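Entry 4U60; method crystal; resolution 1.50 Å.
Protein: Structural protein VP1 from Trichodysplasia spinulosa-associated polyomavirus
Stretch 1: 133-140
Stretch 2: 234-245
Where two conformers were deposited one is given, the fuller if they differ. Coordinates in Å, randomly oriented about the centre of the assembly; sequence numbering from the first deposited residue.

Stretch 1, residues 133-140: FAVGGEPL
Stretch 2 (234-245) GPLCKGDGLYVS

Residues 133-136 and 241-245 are extended strands of one chain that pair antiparallel, their axes 174° apart and 4.8 Å at closest approach. Ala134 and Gly136 form the hydrogen-bonded pairs: Ala134 N to Ser245 O (2.9 Å), Ser245 N to Ala134 O (3.0 Å), Gly136 N to Tyr243 O (2.9 Å) and Tyr243 N to Gly136 O (2.9 Å). Between them lies the non-hydrogen-bonded pair Val135-Val244, with CA atoms 4.7 Å apart. Both valines are t (chi1 -178°) and share one face of the sheet, where Val135 CG1 also meets Leu242 CD1 at 3.8 Å; Leu242 (t, p) starts away from stretch 1, but its end comes nearer.

Ala134, Ser245 and Tyr243 occupy the other face. Tyr243 is m (chi1 -59°, chi2 73°), a conformation that lays its ring along the chain leaving the strand at Gly137 (phi/psi -98/13). Glu138 CA and Pro139 CD cover one ring face; Pro139 CD sits 3.9 Å from the centroid of the Tyr243 ring, 25° off the normal, in a CH-pi contact. Gly136 O lies at the ring edge. The m rotamer of Ser245 (chi1 -51°) accompanies a hydroxyl hydrogen-bonded elsewhere in the structure.

Beyond the strand, Gly137 packs against the loop before strand 241-245. Gly137 CA is 3.3 Å from Leu236 O and 3.8 Å from Cys237 CA; an ideal CB on Gly137 would clash with Leu236 O at 1.9 Å, so the absence of a side chain permits this approach. Lys238 N donates to Gly137 O (3.0 Å), a backbone hydrogen bond outside the strand ladder. Lys238 points toward stretch 1 and is almost fully stretched (m, t, t, t), carrying Lys238 NZ to Glu138 OE2 in a 2.8 Å salt bridge. Glu138 starts away, but its p, t conformation with chi3 -95° brings the carboxylate back to meet it.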

# COMPACT_ATOMS: atom_id res chain seq x y z
N PHE C 133 -19.74 -3.02 6.22
CA PHE C 133 -21.14 -2.75 5.94
C PHE C 133 -21.73 -3.97 5.23
O PHE C 133 -21.02 -4.80 4.67
CB PHE C 133 -21.38 -1.46 5.14
CG PHE C 133 -20.94 -1.53 3.70
CD1 PHE C 133 -19.63 -1.26 3.35
CD2 PHE C 133 -21.84 -1.88 2.72
CE1 PHE C 133 -19.21 -1.31 2.03
CE2 PHE C 133 -21.41 -1.94 1.39
CZ PHE C 133 -20.10 -1.66 1.06
N ALA C 134 -23.05 -4.07 5.33
CA ALA C 134 -23.77 -5.15 4.71
C ALA C 134 -25.13 -4.63 4.25
O ALA C 134 -25.75 -3.78 4.92
CB ALA C 134 -23.95 -6.30 5.67
N VAL C 135 -25.54 -5.08 3.08
CA VAL C 135 -26.87 -4.79 2.53
C VAL C 135 -27.49 -6.12 2.11
O VAL C 135 -26.87 -6.90 1.39
CB VAL C 135 -26.81 -3.84 1.32
CG1 VAL C 135 -28.21 -3.52 0.78
CG2 VAL C 135 -26.08 -2.55 1.67
N GLY C 136 -28.70 -6.38 2.59
CA GLY C 136 -29.38 -7.63 2.26
C GLY C 136 -30.88 -7.55 2.32
O GLY C 136 -31.47 -6.54 2.69
N GLY C 137 -31.50 -8.66 1.92
CA GLY C 137 -32.94 -8.77 1.87
C GLY C 137 -33.53 -9.46 3.08
O GLY C 137 -34.71 -9.84 3.07
N GLU C 138 -32.73 -9.63 4.11
CA GLU C 138 -33.14 -10.29 5.35
C GLU C 138 -32.03 -9.97 6.36
O GLU C 138 -31.00 -9.45 5.97
CB GLU C 138 -33.30 -11.79 5.12
CG GLU C 138 -32.05 -12.48 4.64
CD GLU C 138 -32.36 -13.89 4.21
OE1 GLU C 138 -32.19 -14.79 5.04
OE2 GLU C 138 -32.82 -14.09 3.06
N PRO C 139 -32.24 -10.25 7.65
CA PRO C 139 -31.19 -9.90 8.61
C PRO C 139 -29.85 -10.57 8.34
O PRO C 139 -29.80 -11.69 7.83
CB PRO C 139 -31.76 -10.41 9.93
CG PRO C 139 -33.25 -10.27 9.75
CD PRO C 139 -33.49 -10.69 8.31
N LEU C 140 -28.79 -9.84 8.64
CA LEU C 140 -27.45 -10.38 8.52
C LEU C 140 -27.35 -11.57 9.46
O LEU C 140 -27.72 -11.48 10.62
CB LEU C 140 -26.41 -9.32 8.89
CG LEU C 140 -24.95 -9.77 8.89
CD1 LEU C 140 -24.43 -10.12 7.49
CD2 LEU C 140 -24.06 -8.71 9.52
N GLY C 234 -29.31 -9.47 -7.36
CA GLY C 234 -29.03 -8.75 -6.12
C GLY C 234 -29.81 -9.35 -4.97
O GLY C 234 -30.68 -10.20 -5.18
N PRO C 235 -29.56 -8.87 -3.74
CA PRO C 235 -30.39 -9.28 -2.60
C PRO C 235 -31.89 -9.04 -2.88
O PRO C 235 -32.24 -7.98 -3.41
CB PRO C 235 -29.89 -8.40 -1.47
CG PRO C 235 -28.46 -8.10 -1.82
CD PRO C 235 -28.50 -7.93 -3.32
N LEU C 236 -32.72 -10.01 -2.55
CA LEU C 236 -34.18 -9.94 -2.76
C LEU C 236 -34.85 -9.69 -1.42
O LEU C 236 -34.61 -10.40 -0.45
CB LEU C 236 -34.68 -11.20 -3.43
CG LEU C 236 -34.06 -11.48 -4.81
CD1 LEU C 236 -34.46 -12.87 -5.29
CD2 LEU C 236 -34.47 -10.45 -5.84
N CYS C 237 -35.62 -8.60 -1.35
CA CYS C 237 -36.10 -8.08 -0.09
C CYS C 237 -37.37 -8.77 0.40
O CYS C 237 -38.50 -8.42 0.00
CB CYS C 237 -36.30 -6.57 -0.21
SG CYS C 237 -34.71 -5.74 -0.44
N LYS C 238 -37.16 -9.76 1.27
CA LYS C 238 -38.23 -10.58 1.79
C LYS C 238 -39.16 -9.75 2.66
O LYS C 238 -38.71 -8.96 3.50
CB LYS C 238 -37.65 -11.75 2.57
CG LYS C 238 -36.89 -12.73 1.68
CD LYS C 238 -36.21 -13.82 2.50
CE LYS C 238 -35.51 -14.83 1.59
NZ LYS C 238 -34.83 -15.91 2.35
N GLY C 239 -40.46 -9.90 2.43
CA GLY C 239 -41.46 -9.11 3.13
C GLY C 239 -41.31 -7.61 2.93
O GLY C 239 -41.71 -6.83 3.79
N ASP C 240 -40.75 -7.21 1.79
CA ASP C 240 -40.49 -5.80 1.48
C ASP C 240 -39.66 -5.08 2.56
O ASP C 240 -39.90 -3.91 2.85
CB ASP C 240 -41.83 -5.07 1.25
CG ASP C 240 -42.64 -5.69 0.14
OD1 ASP C 240 -42.04 -6.30 -0.79
OD2 ASP C 240 -43.90 -5.61 0.19
N GLY C 241 -38.65 -5.76 3.09
CA GLY C 241 -37.74 -5.15 4.06
C GLY C 241 -36.33 -5.17 3.51
O GLY C 241 -35.89 -6.19 2.99
N LEU C 242 -35.65 -4.05 3.63
CA LEU C 242 -34.24 -3.92 3.24
C LEU C 242 -33.44 -3.80 4.51
O LEU C 242 -33.73 -2.97 5.37
CB LEU C 242 -34.07 -2.66 2.40
CG LEU C 242 -32.65 -2.24 2.00
CD1 LEU C 242 -32.02 -3.31 1.13
CD2 LEU C 242 -32.70 -0.90 1.30
N TYR C 243 -32.37 -4.58 4.61
CA TYR C 243 -31.58 -4.64 5.82
C TYR C 243 -30.19 -4.08 5.57
O TYR C 243 -29.49 -4.53 4.67
CB TYR C 243 -31.53 -6.09 6.31
CG TYR C 243 -32.92 -6.66 6.60
CD1 TYR C 243 -33.79 -6.99 5.56
CD2 TYR C 243 -33.36 -6.83 7.89
CE1 TYR C 243 -35.04 -7.50 5.83
CE2 TYR C 243 -34.60 -7.34 8.17
CZ TYR C 243 -35.44 -7.68 7.13
OH TYR C 243 -36.66 -8.18 7.44
N VAL C 244 -29.82 -3.10 6.40
CA VAL C 244 -28.55 -2.40 6.27
C VAL C 244 -27.85 -2.45 7.61
O VAL C 244 -28.47 -2.17 8.64
CB VAL C 244 -28.78 -0.93 5.84
CG1 VAL C 244 -27.46 -0.22 5.67
CG2 VAL C 244 -29.60 -0.89 4.56
N SER C 245 -26.56 -2.79 7.59
CA SER C 245 -25.81 -2.95 8.82
C SER C 245 -24.41 -2.42 8.65
O SER C 245 -23.88 -2.46 7.54
CB SER C 245 -25.73 -4.43 9.22
OG SER C 245 -27.03 -5.04 9.22